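Local coordinates for protein beta-galactosidase (Marinomonas sp. ef1, PDB 6Y2K) that hydrolyses beta-galactosides as a cold-active GH42 beta-galactosidase that assembles into a hexamer, at residues A[158-161]-A[162-165]; A[79-82]-A[83-87]; A[382-385]-A[386-389]. All blocks are in the same frame, centred on the assembly; numbering follows the deposited sequence.

Interaction 1 of 3, residues A[158-161]-A[162-165]; sequences AAFR and LWLA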
loop_
_atom_site.group_PDB
_atom_site.type_symbol
_atom_site.label_atom_id
_atom_site.label_comp_id
_atom_site.label_asym_id
_atom_site.label_seq_id
_atom_site.Cartn_x
_atom_site.Cartn_y
_atom_site.Cartn_z
ATOM N N ALA A 158 -11.543 38.752 -39.344
ATOM C CA ALA A 158 -12.123 39.228 -40.595
ATOM C C ALA A 158 -12.837 38.097 -41.327
ATOM O O ALA A 158 -13.976 38.264 -41.768
ATOM C CB ALA A 158 -11.056 39.860 -41.479
ATOM N N ALA A 159 -12.177 36.943 -41.430
ATOM C CA ALA A 159 -12.793 35.762 -42.041
ATOM C C ALA A 159 -14.022 35.270 -41.263
ATOM O O ALA A 159 -15.010 34.851 -41.871
ATOM C CB ALA A 159 -11.769 34.641 -42.186
ATOM N N PHE A 160 -13.959 35.337 -39.929
ATOM C CA PHE A 160 -15.061 34.879 -39.062
ATOM C C PHE A 160 -16.314 35.731 -39.268
ATOM O O PHE A 160 -17.408 35.199 -39.462
ATOM C CB PHE A 160 -14.609 34.879 -37.593
ATOM C CG PHE A 160 -15.599 34.275 -36.614
ATOM C CD1 PHE A 160 -16.291 33.095 -36.897
ATOM C CD2 PHE A 160 -15.788 34.871 -35.360
ATOM C CE1 PHE A 160 -17.169 32.543 -35.969
ATOM C CE2 PHE A 160 -16.657 34.313 -34.423
ATOM C CZ PHE A 160 -17.347 33.145 -34.726
ATOM N N ARG A 161 -16.150 37.045 -39.300
ATOM C CA ARG A 161 -17.304 37.930 -39.507
ATOM C C ARG A 161 -17.972 37.718 -40.876
ATOM O O ARG A 161 -19.202 37.766 -40.975
ATOM C CB ARG A 161 -16.911 39.391 -39.302
ATOM C CG ARG A 161 -16.513 39.695 -37.871
ATOM C CD ARG A 161 -15.794 41.019 -37.775
ATOM N NE ARG A 161 -15.662 41.446 -36.386
ATOM C CZ ARG A 161 -14.969 42.506 -35.984
ATOM N NH1 ARG A 161 -14.333 43.279 -36.867
ATOM N NH2 ARG A 161 -14.911 42.803 -34.687
ATOM N N LEU A 162 -17.170 37.470 -41.916
ATOM C CA LEU A 162 -17.708 37.143 -43.248
ATOM C C LEU A 162 -18.419 35.791 -43.254
ATOM O O LEU A 162 -19.503 35.658 -43.826
ATOM C CB LEU A 162 -16.610 37.149 -44.319
ATOM C CG LEU A 162 -15.997 38.501 -44.703
ATOM C CD1 LEU A 162 -14.853 38.278 -45.693
ATOM C CD2 LEU A 162 -17.035 39.458 -45.293
ATOM N N TRP A 163 -17.798 34.798 -42.614
ATOM C CA TRP A 163 -18.359 33.448 -42.490
ATOM C C TRP A 163 -19.703 33.452 -41.752
ATOM O O TRP A 163 -20.639 32.763 -42.163
ATOM C CB TRP A 163 -17.340 32.536 -41.788
ATOM C CG TRP A 163 -17.667 31.065 -41.717
ATOM C CD1 TRP A 163 -17.226 30.077 -42.560
ATOM C CD2 TRP A 163 -18.458 30.417 -40.723
ATOM N NE1 TRP A 163 -17.712 28.854 -42.154
ATOM C CE2 TRP A 163 -18.469 29.035 -41.027
ATOM C CE3 TRP A 163 -19.167 30.869 -39.602
ATOM C CZ2 TRP A 163 -19.157 28.105 -40.248
ATOM C CZ3 TRP A 163 -19.852 29.941 -38.826
ATOM C CH2 TRP A 163 -19.842 28.574 -39.155
ATOM N N LEU A 164 -19.803 34.241 -40.684
ATOM C CA LEU A 164 -21.053 34.367 -39.922
ATOM C C LEU A 164 -22.190 35.019 -40.730
ATOM O O LEU A 164 -23.347 34.582 -40.637
ATOM C CB LEU A 164 -20.826 35.156 -38.628
ATOM C CG LEU A 164 -19.979 34.494 -37.534
ATOM C CD1 LEU A 164 -19.656 35.516 -36.458
ATOM C CD2 LEU A 164 -20.702 33.291 -36.937
ATOM N N ALA A 165 -21.863 36.058 -41.504
ATOM C CA ALA A 165 -22.845 36.701 -42.390
ATOM C C ALA A 165 -23.378 35.718 -43.429
ATOM O O ALA A 165 -24.589 35.666 -43.671
ATOM C CB ALA A 165 -22.258 37.941 -43.061
#
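Leu164 lies over one face of the Phe160 ring, one helical turn further along helix 154-168. Its CD1 methyl sits 3.7 Å from the centroid of the Phe160 ring and only 11° off the ring normal, a CH-pi contact over the middle of the ring. The second branch keeps to the rim, with Leu164 CD2 3.7 Å from Phe160 CE1, so the leucine straddles the ring from its centre to one side. Phe160 swings CG away from its own backbone N (chi1 -173°), while Leu164 holds CG beside its N (chi1 -69°); these opposite choices lean the two side chains together. Trp163 makes the looser approach: its CE3 is 4.5 Å from Phe160 CE1, and CD2 of its sequence neighbour Leu164 lies at the indole edge, in the ring plane.

Beneath the side chains run ordinary helical i to i+4 bonds, among them Leu164 N to Phe160 O at 2.9 Å. Helix 154-168 belongs to the connection between the fourth and fifth TIM-barrel strands, 134-138 and 238-244. Helix 205-233 gives Phe160 an edge-to-face ring partner in Phe211 and takes the Trp163 NE1 hydrogen through Asp217, whereas Leu164 also touches Leu174 and Trp178 of helix 171-178. Arg161 points its guanidinium to another side, where NH2 donates to Ile193 O. The Phe160-Leu164 pair therefore rests on dispersion and a methyl-to-ring contact, and the polar groups beside it, Trp163 NE1 and Arg161 NH2, find their acceptors outside the pair.

Interaction 2 of 3, residues A[79-82]-A[83-87]; sequences KWLV and DRHPS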
loop_
_atom_site.group_PDB
_atom_site.type_symbol
_atom_site.label_atom_id
_atom_site.label_comp_id
_atom_site.label_asym_id
_atom_site.label_seq_id
_atom_site.Cartn_x
_atom_site.Cartn_y
_atom_site.Cartn_z
ATOM N N LYS A 79 11.631 33.209 -44.572
ATOM C CA LYS A 79 11.570 34.408 -43.733
ATOM C C LYS A 79 11.346 35.691 -44.541
ATOM O O LYS A 79 10.615 36.584 -44.096
ATOM C CB LYS A 79 12.837 34.547 -42.890
ATOM C CG LYS A 79 12.824 35.692 -41.871
ATOM C CD LYS A 79 11.547 35.758 -41.036
ATOM C CE LYS A 79 11.807 36.343 -39.647
ATOM N NZ LYS A 79 12.386 37.715 -39.713
ATOM N N TRP A 80 11.951 35.784 -45.732
ATOM C CA TRP A 80 11.710 36.953 -46.588
ATOM C C TRP A 80 10.220 37.130 -46.907
ATOM O O TRP A 80 9.724 38.251 -46.977
ATOM C CB TRP A 80 12.554 36.919 -47.873
ATOM C CG TRP A 80 12.276 35.800 -48.831
ATOM C CD1 TRP A 80 13.046 34.699 -49.022
ATOM C CD2 TRP A 80 11.180 35.684 -49.751
ATOM N NE1 TRP A 80 12.505 33.897 -49.995
ATOM C CE2 TRP A 80 11.357 34.477 -50.459
ATOM C CE3 TRP A 80 10.074 36.487 -50.060
ATOM C CZ2 TRP A 80 10.458 34.045 -51.442
ATOM C CZ3 TRP A 80 9.183 36.060 -51.032
ATOM C CH2 TRP A 80 9.382 34.849 -51.714
ATOM N N LEU A 81 9.506 36.019 -47.078
ATOM C CA LEU A 81 8.070 36.061 -47.385
ATOM C C LEU A 81 7.255 36.481 -46.147
ATOM O O LEU A 81 6.364 37.324 -46.240
ATOM C CB LEU A 81 7.622 34.701 -47.947
ATOM C CG LEU A 81 6.217 34.570 -48.552
ATOM C CD1 LEU A 81 6.160 33.394 -49.522
ATOM C CD2 LEU A 81 5.144 34.411 -47.477
ATOM N N VAL A 82 7.593 35.913 -44.992
ATOM C CA VAL A 82 6.986 36.309 -43.708
ATOM C C VAL A 82 7.161 37.815 -43.461
ATOM O O VAL A 82 6.203 38.501 -43.097
ATOM C CB VAL A 82 7.564 35.484 -42.520
ATOM C CG1 VAL A 82 7.120 36.045 -41.170
ATOM C CG2 VAL A 82 7.172 34.009 -42.645
ATOM N N ASP A 83 8.374 38.322 -43.681
ATOM C CA ASP A 83 8.663 39.740 -43.472
ATOM C C ASP A 83 7.837 40.645 -44.404
ATOM O O ASP A 83 7.456 41.747 -44.016
ATOM C CB ASP A 83 10.165 40.029 -43.646
ATOM C CG ASP A 83 11.020 39.457 -42.522
ATOM O OD1 ASP A 83 10.481 39.108 -41.454
ATOM O OD2 ASP A 83 12.251 39.355 -42.706
ATOM N N ARG A 84 7.563 40.170 -45.618
ATOM C CA ARG A 84 6.692 40.890 -46.560
ATOM C C ARG A 84 5.208 40.883 -46.194
ATOM O O ARG A 84 4.477 41.771 -46.624
ATOM C CB ARG A 84 6.829 40.317 -47.969
ATOM C CG ARG A 84 8.107 40.720 -48.665
ATOM C CD ARG A 84 8.159 40.118 -50.060
ATOM N NE ARG A 84 9.212 40.748 -50.847
ATOM C CZ ARG A 84 9.298 40.707 -52.174
ATOM N NH1 ARG A 84 8.400 40.045 -52.916
ATOM N NH2 ARG A 84 10.306 41.333 -52.768
ATOM N N HIS A 85 4.765 39.883 -45.431
ATOM C CA HIS A 85 3.349 39.707 -45.117
ATOM C C HIS A 85 3.127 39.473 -43.619
ATOM O O HIS A 85 2.739 38.379 -43.218
ATOM C CB HIS A 85 2.781 38.537 -45.925
ATOM C CG HIS A 85 2.947 38.686 -47.405
ATOM N ND1 HIS A 85 2.193 39.564 -48.154
ATOM C CD2 HIS A 85 3.781 38.068 -48.273
ATOM C CE1 HIS A 85 2.558 39.481 -49.421
ATOM N NE2 HIS A 85 3.512 38.570 -49.521
ATOM N N PRO A 86 3.350 40.504 -42.783
ATOM C CA PRO A 86 3.146 40.348 -41.329
ATOM C C PRO A 86 1.737 39.904 -40.915
ATOM O O PRO A 86 1.592 39.222 -39.893
ATOM C CB PRO A 86 3.455 41.747 -40.767
ATOM C CG PRO A 86 3.352 42.676 -41.935
ATOM C CD PRO A 86 3.767 41.874 -43.133
ATOM N N SER A 87 0.723 40.260 -41.705
ATOM C CA SER A 87 -0.650 39.806 -41.455
ATOM C C SER A 87 -0.881 38.293 -41.673
ATOM O O SER A 87 -1.971 37.790 -41.347
ATOM C CB SER A 87 -1.638 40.589 -42.326
ATOM O OG SER A 87 -1.532 40.217 -43.698
#
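Asp83 closes a salt bridge one helical turn back: its OD1 accepts from Lys79 NZ at 2.9 Å through the syn lone pair, and OD2 adds a weak bond from the same nitrogen at 3.4 Å. The lysine reaches it by bending at chi2 and chi4, and its methylene CD passes 3.5 Å from Asp83 OD1. NZ has further partners on the second subunit of the assembly, a salt bridge to Glu194 and a hydrogen bond to the Glu192 carbonyl, so this ammonium joins the helix to a neighbouring subunit. A methionine in place of Lys79 would probably leave Asp83 without its ionic mate and Glu194 of the second subunit without this cationic partner.

Arg84 follows, its CD lying 4.1 Å from Trp80 CE3, at the indole edge near the ring plane. The guanidinium plane stands 81° from the ring plane, so the two flat groups do not stack. Trp80 sets its indole with CG between its backbone N and carbonyl carbon (chi1 64°), and its NE1 donates to Glu43 O. Helix 79-84 belongs to the connection after the third strand of the TIM barrel, 67-71, and it is short: the main chain leaves helical angles at His85.

There the amide of His85 hydrogen-bonds to Val82 O at 3.1 Å, a 3-10-like i to i+3 bond with the donor well above the carbonyl plane, and makes a weak bond to Leu81 O. The His85 imidazole crosses Leu81, CD2 of one lying 4.0 Å from CD2 of the other, and its two nitrogens bond to Glu112 and Glu116 of helix 111-128. Pro86 then begins a 3-10 segment.

Interaction 3 of 3, residues A[382-385]-A[386-389]; sequences ATLV and AQEV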
loop_
_atom_site.group_PDB
_atom_site.type_symbol
_atom_site.label_atom_id
_atom_site.label_comp_id
_atom_site.label_asym_id
_atom_site.label_seq_id
_atom_site.Cartn_x
_atom_site.Cartn_y
_atom_site.Cartn_z
ATOM N N ALA A 382 11.796 -3.657 -42.877
ATOM C CA ALA A 382 11.136 -3.291 -44.134
ATOM C C ALA A 382 11.417 -4.314 -45.240
ATOM O O ALA A 382 10.500 -4.735 -45.950
ATOM C CB ALA A 382 11.568 -1.901 -44.586
ATOM N N THR A 383 12.691 -4.692 -45.376
ATOM C CA THR A 383 13.118 -5.719 -46.333
ATOM C C THR A 383 12.333 -7.023 -46.136
ATOM O O THR A 383 11.835 -7.601 -47.098
ATOM C CB THR A 383 14.645 -5.963 -46.238
ATOM O OG1 THR A 383 15.339 -4.742 -46.534
ATOM C CG2 THR A 383 15.105 -7.047 -47.216
ATOM N N LEU A 384 12.193 -7.442 -44.877
ATOM C CA LEU A 384 11.449 -8.656 -44.522
ATOM C C LEU A 384 9.976 -8.564 -44.912
ATOM O O LEU A 384 9.431 -9.513 -45.492
ATOM C CB LEU A 384 11.560 -8.933 -43.019
ATOM C CG LEU A 384 11.518 -10.360 -42.449
ATOM C CD1 LEU A 384 10.930 -10.353 -41.041
ATOM C CD2 LEU A 384 10.810 -11.386 -43.311
ATOM N N VAL A 385 9.329 -7.434 -44.601
ATOM C CA VAL A 385 7.919 -7.237 -44.976
ATOM C C VAL A 385 7.747 -7.366 -46.507
ATOM O O VAL A 385 6.827 -8.048 -46.966
ATOM C CB VAL A 385 7.334 -5.894 -44.453
ATOM C CG1 VAL A 385 5.948 -5.626 -45.029
ATOM C CG2 VAL A 385 7.248 -5.890 -42.928
ATOM N N ALA A 386 8.634 -6.741 -47.285
ATOM C CA ALA A 386 8.546 -6.799 -48.753
ATOM C C ALA A 386 8.593 -8.246 -49.267
ATOM O O ALA A 386 7.811 -8.621 -50.146
ATOM C CB ALA A 386 9.659 -5.969 -49.391
ATOM N N GLN A 387 9.493 -9.045 -48.694
ATOM C CA GLN A 387 9.583 -10.484 -48.995
ATOM C C GLN A 387 8.299 -11.199 -48.576
ATOM O O GLN A 387 7.757 -12.000 -49.340
ATOM C CB GLN A 387 10.792 -11.120 -48.301
ATOM C CG GLN A 387 12.132 -10.620 -48.831
ATOM C CD GLN A 387 13.320 -10.847 -47.892
ATOM O OE1 GLN A 387 13.162 -11.163 -46.702
ATOM N NE2 GLN A 387 14.532 -10.670 -48.432
ATOM N N GLU A 388 7.797 -10.887 -47.380
ATOM C CA GLU A 388 6.578 -11.522 -46.879
ATOM C C GLU A 388 5.329 -11.194 -47.689
ATOM O O GLU A 388 4.461 -12.065 -47.816
ATOM C CB GLU A 388 6.342 -11.224 -45.393
ATOM C CG GLU A 388 7.321 -11.933 -44.463
ATOM C CD GLU A 388 7.146 -11.547 -43.000
ATOM O OE1 GLU A 388 6.692 -10.411 -42.701
ATOM O OE2 GLU A 388 7.453 -12.393 -42.138
ATOM N N VAL A 389 5.218 -9.984 -48.253
ATOM C CA VAL A 389 4.026 -9.703 -49.083
ATOM C C VAL A 389 4.075 -10.506 -50.401
ATOM O O VAL A 389 3.035 -10.919 -50.889
ATOM C CB VAL A 389 3.646 -8.196 -49.313
ATOM C CG1 VAL A 389 4.121 -7.260 -48.199
ATOM C CG2 VAL A 389 4.019 -7.692 -50.694
#
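Leu384 and Glu388, one turn apart on helix 377-395, meet where the leucine methyl CD2 lies 3.7 Å from the carboxylate carbon CD of Glu388. The glutamate keeps CG beside its own N (chi1 -71°) and then runs extended, which carries its CG and carboxylate past the methyl. Leucine meets it with both torsions near -150°, well short of a fully staggered anti form.

Val385 and Val389 touch methyl to methyl, CG1 of one 4.0 Å from CG1 of the other. Val389 departs from a staggered rotamer (chi1 -26°), and its CG1 comes to 3.1 Å from Val385 O, a close approach consistent with a strained or imperfectly modelled side chain. Along another side of the helix, Gln387 lies next to Thr383, pointing the same way, with Gln387 NE2 3.9 Å from Thr383 CG2.

Beyond these residues, Glu388 OE1 forms a salt bridge with Arg335 NE and accepts a hydrogen bond from Trp339 NE1, both of helix 333-343, which Val385 also packs against; Thr383 OG1 bonds to Ala379 O. Leu384 thus gives the glutamate's stem and carboxylate an apolar flank, while the charge is answered by the neighbouring helix of the TIM-barrel domain.

Interactions 1 and 3 lie wholly within helices of the TIM-barrel domain; interaction 2 spans the end of a short one. None touches another, though interactions 1 and 2 come within about 9 Å between nearest atoms, while interaction 3 is centred about 52 Å from interaction 1. Each is partly buried: Phe160 and Leu164, Lys79 to Val82, and Ala382 and Val385 are buried, against exposed Leu162, Asp83 and Arg84, and Gln387. Interactions 1 and 3 set a two-turn piece of a helix against other helices of the chain. Chemically, 158-165 is chiefly aromatic and aliphatic, 382-389 aliphatic with a tethered glutamate, and 79-87 mixes an intersubunit salt bridge with aromatic and histidine contacts inside the chain.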